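Local coordinates for SusD superfamily protein (Bacteroides fragilis NCTC 9343, PDB 3NQP), which probably binds glycans at the outer membrane surface and passes them to a partner transporter, as other members of the SusD family do, at residues L229-L240 and V385-E396. Numbering follows the deposited sequence.
Sequences LTIAKTHLESVL and VYLTLAEIANME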
ATOM      1  N   LEU A 229       5.365  -5.474  20.021  1.00 12.40           N
ATOM      2  CA  LEU A 229       5.688  -6.584  19.055  1.00 14.79           C
ATOM      3  C   LEU A 229       4.856  -7.831  19.278  1.00 14.17           C
ATOM      4  O   LEU A 229       4.409  -8.457  18.331  1.00 13.75           O
ATOM      5  CB  LEU A 229       7.164  -6.994  19.120  1.00 15.94           C
ATOM      6  CG  LEU A 229       8.183  -6.049  18.511  1.00 18.26           C
ATOM      7  CD1 LEU A 229       9.557  -6.494  18.992  1.00 17.17           C
ATOM      8  CD2 LEU A 229       8.102  -5.988  16.968  1.00 14.71           C
ATOM      9  N   THR A 230       4.660  -8.192  20.545  0.50 16.15           N
ATOM     10  CA  THR A 230       3.900  -9.402  20.903  0.50 15.94           C
ATOM     11  C   THR A 230       2.449  -9.325  20.425  0.50 14.52           C
ATOM     12  O   THR A 230       1.899 -10.308  19.936  0.50 14.52           O
ATOM     13  CB  THR A 230       3.964  -9.700  22.428  0.50 16.94           C
ATOM     14  OG1 THR A 230       3.599  -8.539  23.185  0.50 18.41           O
ATOM     15  CG2 THR A 230       5.360 -10.127  22.826  0.50 15.40           C
ATOM     16  N   ILE A 231       1.847  -8.148  20.547  1.00 12.29           N
ATOM     17  CA  ILE A 231       0.475  -7.920  20.108  1.00 13.47           C
ATOM     18  C   ILE A 231       0.377  -8.024  18.572  1.00 13.69           C
ATOM     19  O   ILE A 231      -0.512  -8.672  18.036  1.00 11.90           O
ATOM     20  CB  ILE A 231      -0.022  -6.552  20.573  1.00 13.75           C
ATOM     21  CG1 ILE A 231      -0.128  -6.555  22.116  1.00 18.57           C
ATOM     22  CG2 ILE A 231      -1.381  -6.171  19.896  1.00 10.73           C
ATOM     23  CD1 ILE A 231      -0.360  -5.176  22.768  1.00 15.00           C
ATOM     24  N   ALA A 232       1.291  -7.381  17.879  1.00 13.83           N
ATOM     25  CA  ALA A 232       1.341  -7.479  16.397  1.00 13.57           C
ATOM     26  C   ALA A 232       1.435  -8.929  15.991  1.00 11.37           C
ATOM     27  O   ALA A 232       0.727  -9.384  15.081  1.00 12.67           O
ATOM     28  CB  ALA A 232       2.511  -6.657  15.830  1.00 10.48           C
ATOM     29  N   LYS A 233       2.311  -9.659  16.674  1.00  9.42           N
ATOM     30  CA  LYS A 233       2.606 -11.043  16.332  1.00 11.64           C
ATOM     31  C   LYS A 233       1.405 -11.932  16.506  1.00 12.55           C
ATOM     32  O   LYS A 233       1.103 -12.760  15.672  1.00 12.34           O
ATOM     33  CB  LYS A 233       3.735 -11.572  17.184  1.00 12.97           C
ATOM     34  CG  LYS A 233       4.366 -12.870  16.590  1.00 13.18           C
ATOM     35  CD  LYS A 233       5.514 -13.381  17.494  1.00 12.22           C
ATOM     36  CE  LYS A 233       6.168 -14.660  16.953  1.00 20.11           C
ATOM     37  NZ  LYS A 233       7.313 -15.108  17.868  1.00 14.53           N
ATOM     38  N   THR A 234       0.705 -11.757  17.621  1.00 11.64           N
ATOM     39  CA  THR A 234      -0.459 -12.554  17.882  1.00 14.64           C
ATOM     40  C   THR A 234      -1.500 -12.338  16.782  1.00 11.94           C
ATOM     41  O   THR A 234      -2.143 -13.276  16.339  1.00 11.23           O
ATOM     42  CB  THR A 234      -1.028 -12.203  19.302  1.00 15.49           C
ATOM     43  OG1 THR A 234      -0.067 -12.644  20.279  1.00 18.86           O
ATOM     44  CG2 THR A 234      -2.395 -12.889  19.567  1.00 21.41           C
ATOM     45  N   HIS A 235      -1.716 -11.094  16.369  1.00 12.37           N
ATOM     46  CA  HIS A 235      -2.775 -10.810  15.408  1.00 10.86           C
ATOM     47  C   HIS A 235      -2.384 -11.304  14.032  1.00 13.11           C
ATOM     48  O   HIS A 235      -3.216 -11.875  13.319  1.00 11.05           O
ATOM     49  CB  HIS A 235      -3.176  -9.321  15.458  1.00 14.97           C
ATOM     50  CG  HIS A 235      -3.984  -8.990  16.677  1.00 13.10           C
ATOM     51  ND1 HIS A 235      -5.282  -9.440  16.826  1.00 12.40           N
ATOM     52  CD2 HIS A 235      -3.655  -8.381  17.846  1.00 16.97           C
ATOM     53  CE1 HIS A 235      -5.732  -9.082  18.026  1.00 14.01           C
ATOM     54  NE2 HIS A 235      -4.765  -8.442  18.666  1.00 12.13           N
ATOM     55  N   LEU A 236      -1.111 -11.162  13.662  1.00  9.46           N
ATOM     56  CA  LEU A 236      -0.699 -11.652  12.335  1.00 12.18           C
ATOM     57  C   LEU A 236      -0.744 -13.179  12.268  1.00 11.89           C
ATOM     58  O   LEU A 236      -1.108 -13.743  11.235  1.00 11.46           O
ATOM     59  CB  LEU A 236       0.696 -11.112  11.971  1.00 10.46           C
ATOM     60  CG  LEU A 236       0.689  -9.591  11.771  1.00 11.93           C
ATOM     61  CD1 LEU A 236       2.052  -9.012  12.030  1.00  7.88           C
ATOM     62  CD2 LEU A 236       0.152  -9.198  10.358  1.00 14.44           C
ATOM     63  N   GLU A 237      -0.352 -13.855  13.358  1.00 13.22           N
ATOM     64  CA  GLU A 237      -0.410 -15.320  13.376  1.00 13.20           C
ATOM     65  C   GLU A 237      -1.847 -15.773  13.353  1.00 12.92           C
ATOM     66  O   GLU A 237      -2.147 -16.820  12.811  1.00 12.57           O
ATOM     67  CB  GLU A 237       0.322 -15.944  14.602  1.00 14.06           C
ATOM     68  CG  GLU A 237       1.815 -15.759  14.452  1.00 13.35           C
ATOM     69  CD  GLU A 237       2.668 -16.411  15.484  1.00 19.52           C
ATOM     70  OE1 GLU A 237       2.203 -16.570  16.624  1.00 15.98           O
ATOM     71  OE2 GLU A 237       3.834 -16.698  15.133  1.00 19.14           O
ATOM     72  N   SER A 238      -2.727 -14.997  13.955  1.00 14.70           N
ATOM     73  CA  SER A 238      -4.174 -15.314  13.892  1.00 15.15           C
ATOM     74  C   SER A 238      -4.678 -15.283  12.451  1.00 15.35           C
ATOM     75  O   SER A 238      -5.448 -16.174  12.008  1.00 15.75           O
ATOM     76  CB  SER A 238      -4.978 -14.313  14.732  1.00 11.60           C
ATOM     77  OG  SER A 238      -6.368 -14.623  14.718  1.00 14.18           O
ATOM     78  N   VAL A 239      -4.246 -14.250  11.723  1.00 12.58           N
ATOM     79  CA  VAL A 239      -4.549 -14.163  10.307  1.00 12.79           C
ATOM     80  C   VAL A 239      -4.055 -15.392   9.563  1.00 12.44           C
ATOM     81  O   VAL A 239      -4.809 -15.950   8.755  1.00 12.45           O
ATOM     82  CB  VAL A 239      -4.046 -12.847   9.663  1.00 15.24           C
ATOM     83  CG1 VAL A 239      -4.281 -12.874   8.125  1.00 11.66           C
ATOM     84  CG2 VAL A 239      -4.739 -11.605  10.326  1.00 10.92           C
ATOM     85  N   LEU A 240      -2.828 -15.857   9.851  1.00 12.80           N
ATOM     86  CA  LEU A 240      -2.324 -17.044   9.157  1.00 13.31           C
ATOM     87  C   LEU A 240      -3.124 -18.287   9.506  1.00 14.21           C
ATOM     88  O   LEU A 240      -3.246 -19.209   8.655  1.00  9.59           O
ATOM     89  CB  LEU A 240      -0.835 -17.347   9.441  1.00 14.73           C
ATOM     90  CG  LEU A 240       0.239 -16.393   8.937  1.00 19.86           C
ATOM     91  CD1 LEU A 240       1.616 -17.028   9.205  1.00 15.09           C
ATOM     92  CD2 LEU A 240       0.019 -16.047   7.433  1.00 11.76           C
ATOM     93  N   VAL A 385       1.557 -10.744   5.218  1.00 11.51           N
ATOM     94  CA  VAL A 385       1.486 -11.223   6.601  1.00 10.85           C
ATOM     95  C   VAL A 385       2.824 -11.920   6.906  1.00 12.92           C
ATOM     96  O   VAL A 385       3.489 -11.639   7.921  1.00 10.68           O
ATOM     97  CB  VAL A 385       0.233 -12.101   6.902  1.00 11.67           C
ATOM     98  CG1 VAL A 385       0.310 -12.624   8.312  1.00  9.13           C
ATOM     99  CG2 VAL A 385      -1.132 -11.320   6.636  1.00  8.77           C
ATOM    100  N   TYR A 386       3.253 -12.760   5.978  1.00  9.34           N
ATOM    101  CA  TYR A 386       4.544 -13.394   6.115  1.00  9.61           C
ATOM    102  C   TYR A 386       5.739 -12.437   6.261  1.00 11.57           C
ATOM    103  O   TYR A 386       6.581 -12.660   7.121  1.00  8.98           O
ATOM    104  CB  TYR A 386       4.840 -14.310   4.911  1.00 10.40           C
ATOM    105  CG  TYR A 386       3.944 -15.506   4.665  1.00  7.25           C
ATOM    106  CD1 TYR A 386       3.364 -16.227   5.700  1.00 16.51           C
ATOM    107  CD2 TYR A 386       3.829 -16.024   3.362  1.00 14.07           C
ATOM    108  CE1 TYR A 386       2.582 -17.356   5.438  1.00 16.98           C
ATOM    109  CE2 TYR A 386       3.052 -17.130   3.105  1.00 14.85           C
ATOM    110  CZ  TYR A 386       2.461 -17.808   4.145  1.00 16.70           C
ATOM    111  OH  TYR A 386       1.715 -18.898   3.869  1.00 16.28           O
ATOM    112  N   LEU A 387       5.854 -11.414   5.404  1.00 11.91           N
ATOM    113  CA  LEU A 387       7.032 -10.531   5.470  1.00 11.00           C
ATOM    114  C   LEU A 387       6.968  -9.593   6.683  1.00 10.91           C
ATOM    115  O   LEU A 387       7.996  -9.161   7.198  1.00 12.06           O
ATOM    116  CB  LEU A 387       7.247  -9.806   4.135  1.00 10.07           C
ATOM    117  CG  LEU A 387       7.649 -10.808   3.008  1.00  8.59           C
ATOM    118  CD1 LEU A 387       7.608 -10.090   1.693  1.00  9.32           C
ATOM    119  CD2 LEU A 387       9.016 -11.456   3.267  1.00  9.67           C
ATOM    120  N   THR A 388       5.764  -9.297   7.143  1.00 12.82           N
ATOM    121  CA  THR A 388       5.570  -8.524   8.357  1.00 10.13           C
ATOM    122  C   THR A 388       6.018  -9.370   9.594  1.00 13.23           C
ATOM    123  O   THR A 388       6.701  -8.855  10.498  1.00 13.04           O
ATOM    124  CB  THR A 388       4.100  -7.961   8.458  1.00 14.26           C
ATOM    125  OG1 THR A 388       3.730  -7.263   7.243  1.00  9.11           O
ATOM    126  CG2 THR A 388       3.977  -6.989   9.611  1.00 10.80           C
ATOM    127  N   LEU A 389       5.665 -10.660   9.620  1.00 11.53           N
ATOM    128  CA  LEU A 389       6.126 -11.590  10.659  1.00 12.14           C
ATOM    129  C   LEU A 389       7.620 -11.819  10.560  1.00 12.84           C
ATOM    130  O   LEU A 389       8.282 -11.967  11.576  1.00  9.68           O
ATOM    131  CB  LEU A 389       5.374 -12.918  10.557  1.00 13.02           C
ATOM    132  CG  LEU A 389       3.963 -12.905  11.148  1.00 13.05           C
ATOM    133  CD1 LEU A 389       3.138 -14.113  10.734  1.00 12.91           C
ATOM    134  CD2 LEU A 389       4.019 -12.781  12.640  1.00  9.42           C
ATOM    135  N   ALA A 390       8.176 -11.805   9.341  1.00  8.53           N
ATOM    136  CA  ALA A 390       9.632 -11.856   9.189  1.00 11.35           C
ATOM    137  C   ALA A 390      10.323 -10.660   9.890  1.00 13.67           C
ATOM    138  O   ALA A 390      11.374 -10.810  10.549  1.00 13.29           O
ATOM    139  CB  ALA A 390      10.030 -11.926   7.721  1.00 10.75           C
ATOM    140  N   GLU A 391       9.753  -9.469   9.708  1.00 10.16           N
ATOM    141  CA  GLU A 391      10.299  -8.276  10.331  1.00 10.15           C
ATOM    142  C   GLU A 391      10.219  -8.372  11.867  1.00  8.54           C
ATOM    143  O   GLU A 391      11.174  -8.031  12.546  1.00  8.61           O
ATOM    144  CB  GLU A 391       9.585  -7.033   9.823  1.00  6.81           C
ATOM    145  CG  GLU A 391      10.172  -5.739  10.367  1.00  7.12           C
ATOM    146  CD  GLU A 391       9.592  -4.528   9.694  1.00 12.89           C
ATOM    147  OE1 GLU A 391       9.130  -4.695   8.541  1.00  8.08           O
ATOM    148  OE2 GLU A 391       9.605  -3.435  10.323  1.00 15.20           O
ATOM    149  N   ILE A 392       9.107  -8.894  12.399  1.00 12.03           N
ATOM    150  CA  ILE A 392       8.980  -9.115  13.854  1.00 10.63           C
ATOM    151  C   ILE A 392      10.066 -10.111  14.310  1.00 12.57           C
ATOM    152  O   ILE A 392      10.762  -9.868  15.312  1.00 12.86           O
ATOM    153  CB  ILE A 392       7.563  -9.611  14.242  1.00 11.63           C
ATOM    154  CG1 ILE A 392       6.520  -8.488  14.044  1.00 12.52           C
ATOM    155  CG2 ILE A 392       7.560 -10.101  15.683  1.00 10.85           C
ATOM    156  CD1 ILE A 392       4.974  -8.953  14.055  1.00  9.01           C
ATOM    157  N   ALA A 393      10.235 -11.202  13.553  1.00 11.29           N
ATOM    158  CA  ALA A 393      11.268 -12.195  13.818  1.00 12.30           C
ATOM    159  C   ALA A 393      12.659 -11.550  13.912  1.00 11.52           C
ATOM    160  O   ALA A 393      13.440 -11.805  14.849  1.00  9.82           O
ATOM    161  CB  ALA A 393      11.253 -13.332  12.701  1.00  8.35           C
ATOM    162  N   ASN A 394      12.969 -10.700  12.951  1.00  9.09           N
ATOM    163  CA  ASN A 394      14.247 -10.013  12.975  1.00 10.74           C
ATOM    164  C   ASN A 394      14.399  -9.203  14.284  1.00 12.45           C
ATOM    165  O   ASN A 394      15.479  -9.211  14.867  1.00 10.82           O
ATOM    166  CB  ASN A 394      14.474  -9.094  11.758  1.00  8.27           C
ATOM    167  CG  ASN A 394      15.936  -8.773  11.553  1.00 12.01           C
ATOM    168  OD1 ASN A 394      16.790  -9.556  11.964  1.00 13.50           O
ATOM    169  ND2 ASN A 394      16.240  -7.638  10.896  1.00  9.66           N
HETATM  170  N   MSE A 395      13.322  -8.577  14.762  1.00 12.19           N
HETATM  171  CA  MSE A 395      13.389  -7.812  16.015  1.00 11.86           C
HETATM  172  C   MSE A 395      13.646  -8.728  17.215  1.00 15.00           C
HETATM  173  O   MSE A 395      14.394  -8.369  18.127  1.00 15.81           O
HETATM  174  CB  MSE A 395      12.116  -6.998  16.285  1.00 14.22           C
HETATM  175  CG  MSE A 395      11.910  -5.797  15.397  1.00 14.92           C
HETATM  176 SE   MSE A 395      13.246  -4.466  15.539  0.75  7.07          SE
HETATM  177  CE  MSE A 395      12.841  -3.739  17.301  1.00  7.77           C
ATOM    178  N   GLU A 396      13.029  -9.910  17.216  1.00 13.98           N
ATOM    179  CA  GLU A 396      13.197 -10.900  18.294  1.00 15.53           C
ATOM    180  C   GLU A 396      14.574 -11.515  18.326  1.00 16.78           C
ATOM    181  O   GLU A 396      15.051 -11.896  19.389  1.00 17.54           O
ATOM    182  CB  GLU A 396      12.233 -12.070  18.131  1.00 15.68           C
ATOM    183  CG  GLU A 396      10.778 -11.761  18.348  1.00 16.62           C
ATOM    184  CD  GLU A 396       9.822 -12.890  17.874  1.00 18.56           C
ATOM    185  OE1 GLU A 396      10.125 -13.685  16.969  1.00 24.55           O
ATOM    186  OE2 GLU A 396       8.708 -12.949  18.386  1.00 20.61           O
TER
HETATM  187  O   HOH W   1       9.267 -15.087  15.140  1.00 15.04           O
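Leu236 and Leu389 form the centre of an interface between two roughly antiparallel helices; the axes of the two segments approach to 10.0 Å at an angle of 150°. The packing is knobs-into-holes from both sides. Leu236 enters a hole made by Val385, Thr388, Leu389 and Ile392, its CD1 branch reaching CD1 of Ile392 at 3.6 Å while CD2 lies towards CG1 of Val385. In return Leu389 fits among Lys233, Leu236, Glu237 and Leu240, and its two methyls divide the work: CD2 touches both CB of Leu236 and CG of Lys233, and CD1 meets CD1 of Leu240 at 3.6 Å. Ile392 is the third knob; with CG1 anti to the carbonyl carbon (chi1 -69°), its CD1 methyl extends to CB of Ala232, 3.8 Å away. Towards the C-terminal end of 229-240, CD2 of Leu240 presses on CG1 of Val385 and approaches CE1 of the Tyr386 ring obliquely at 3.5 Å, while CD1 of Leu240 lies at the ring's edge.

Beyond the partly exposed Lys233 the contact opens to solvent and turns polar. There the fully extended lysine, CG anti to the backbone N (chi1 -163°), crosses both Leu389 and the exposed Glu396 at about a right angle. Its NZ bonds the syn lone pair of Glu396 OE2 at 2.6 Å, a salt bridge that a water also touching Glu396 OE1 supplements only weakly at NZ.

CD1 of Leu229 lies 3.8 Å from CB of Met395, modelled as selenomethionine. The contact thus packs helix 228-241, which also rests on helix 200-216, against helix 382-396, which directly follows strand 377-381 and is backed by helices 399-414 and 431-445, consistent with the TPR-related helical packing of SusD proteins.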